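NIPSNAP domain protein (Burkholderia xenovorans, PDB 5K9F) is of unknown function but belongs to the NipSnap family, small alpha-beta proteins named for their NIPSNAP domain. Local coordinates at the interface of chains A and B. Residues are numbered along the deposited sequence; one frame, centred on the assembly and turned at random. Chains: chain A/B, NIPSNAP domain protein.

The interface of chains A and B. Residues chain A 27, 30, 35, 45, 48; chain B 106, 108-109.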
# COMPACT_ATOMS: atom_id res chain seq x y z
N LEU A 27 4.85 -24.88 -8.98
CA LEU A 27 4.07 -25.21 -10.17
C LEU A 27 4.26 -26.67 -10.57
O LEU A 27 3.32 -27.32 -11.02
CB LEU A 27 4.45 -24.29 -11.33
CG LEU A 27 3.97 -22.84 -11.16
CD1 LEU A 27 4.48 -21.99 -12.32
CD2 LEU A 27 2.45 -22.77 -11.03
N TYR A 30 2.30 -28.75 -7.93
CA TYR A 30 0.87 -28.59 -8.17
C TYR A 30 0.42 -29.38 -9.40
O TYR A 30 -0.59 -30.10 -9.36
CB TYR A 30 0.53 -27.10 -8.32
CG TYR A 30 -0.92 -26.86 -8.70
CD1 TYR A 30 -1.94 -27.02 -7.77
CD2 TYR A 30 -1.28 -26.51 -10.00
CE1 TYR A 30 -3.27 -26.81 -8.12
CE2 TYR A 30 -2.60 -26.31 -10.36
CZ TYR A 30 -3.59 -26.45 -9.41
OH TYR A 30 -4.91 -26.24 -9.77
N LEU A 35 -3.44 -30.32 -9.47
CA LEU A 35 -4.25 -29.78 -10.56
C LEU A 35 -5.48 -30.64 -10.85
O LEU A 35 -6.60 -30.12 -10.94
CB LEU A 35 -3.38 -29.65 -11.82
CG LEU A 35 -4.13 -29.30 -13.11
CD1 LEU A 35 -4.82 -27.94 -13.00
CD2 LEU A 35 -3.16 -29.33 -14.28
N LEU A 45 -11.16 -23.83 -14.90
CA LEU A 45 -9.94 -23.03 -14.80
C LEU A 45 -9.86 -22.11 -16.00
O LEU A 45 -9.91 -22.57 -17.15
CB LEU A 45 -8.71 -23.93 -14.73
CG LEU A 45 -7.34 -23.24 -14.67
CD1 LEU A 45 -7.24 -22.40 -13.42
CD2 LEU A 45 -6.22 -24.27 -14.72
N TYR A 48 -3.90 -19.76 -15.25
CA TYR A 48 -3.00 -20.04 -14.13
C TYR A 48 -1.64 -19.51 -14.54
O TYR A 48 -1.05 -20.01 -15.51
CB TYR A 48 -2.96 -21.54 -13.81
CG TYR A 48 -2.65 -21.91 -12.37
CD1 TYR A 48 -1.40 -21.67 -11.83
CD2 TYR A 48 -3.60 -22.54 -11.58
CE1 TYR A 48 -1.11 -22.03 -10.52
CE2 TYR A 48 -3.33 -22.89 -10.27
CZ TYR A 48 -2.08 -22.64 -9.74
OH TYR A 48 -1.80 -22.99 -8.43
N ALA B 106 1.39 -20.88 -16.75
CA ALA B 106 1.90 -22.19 -16.42
C ALA B 106 1.67 -23.14 -17.59
O ALA B 106 0.78 -22.91 -18.42
CB ALA B 106 1.22 -22.71 -15.15
N PHE B 108 0.21 -25.92 -17.93
CA PHE B 108 -1.11 -26.53 -17.92
C PHE B 108 -2.24 -25.51 -18.01
O PHE B 108 -3.41 -25.90 -17.98
CB PHE B 108 -1.27 -27.37 -16.65
CG PHE B 108 -1.03 -26.58 -15.39
CD1 PHE B 108 -2.03 -25.79 -14.84
CD2 PHE B 108 0.22 -26.58 -14.79
CE1 PHE B 108 -1.80 -25.04 -13.70
CE2 PHE B 108 0.46 -25.83 -13.64
CZ PHE B 108 -0.56 -25.05 -13.10
N SER B 109 -1.92 -24.22 -18.06
CA SER B 109 -2.96 -23.20 -18.18
C SER B 109 -3.70 -23.37 -19.51
O SER B 109 -3.08 -23.73 -20.52
CB SER B 109 -2.33 -21.80 -18.07
OG SER B 109 -3.30 -20.76 -18.02
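B:Phe108 and A:Tyr48 meet where the C-terminal tail of chain B reaches across a two-fold axis, a small example of how one aromatic residue on an extended tail can plug a pocket in a neighbouring copy of the same protein. The pocket lies between strand 45-51 and helices 23-33 and 35-42 of chain A. B:Phe108 hides 101 Å² in it, about half of the surface buried in this patch. The ring enters rim first: CE1 stands over one face of the A:Tyr48 ring, 3.5 Å from its CG, with the two planes turned 65° apart in an edge-to-face contact. Deeper in, CZ reaches CD2 of A:Tyr30 at 3.5 Å, and B:Phe108 CE1 lies level with the tyrosine ring at its edge. The A:Tyr48 hydroxyl lies over the centre of the A:Tyr30 ring, so the two aromatic walls pack against each other. A:Leu35 closes another side, its CD2 methyl 3.6 Å from CB of B:Phe108. With the phenylalanine CG between its own backbone N and carbonyl carbon (chi1 55°), the ring has one face near CB of B:Ala106 of the same tail, offset toward the rim.

Hydrogen bonds hold the tail before and after the plug in sequence. The backbone N of B:Ala106 donates to the carbonyl O of A:Tyr48 at 2.9 Å. The same strand residue thus offers its side chain to the plug and its backbone to the tail. Such an exchange of tails suits a dimer, although the structure alone does not prove that pairing in solution. After the plug, the backbone N of A:Tyr48 donates to the B:Ser109 hydroxyl OG at 3.0 Å.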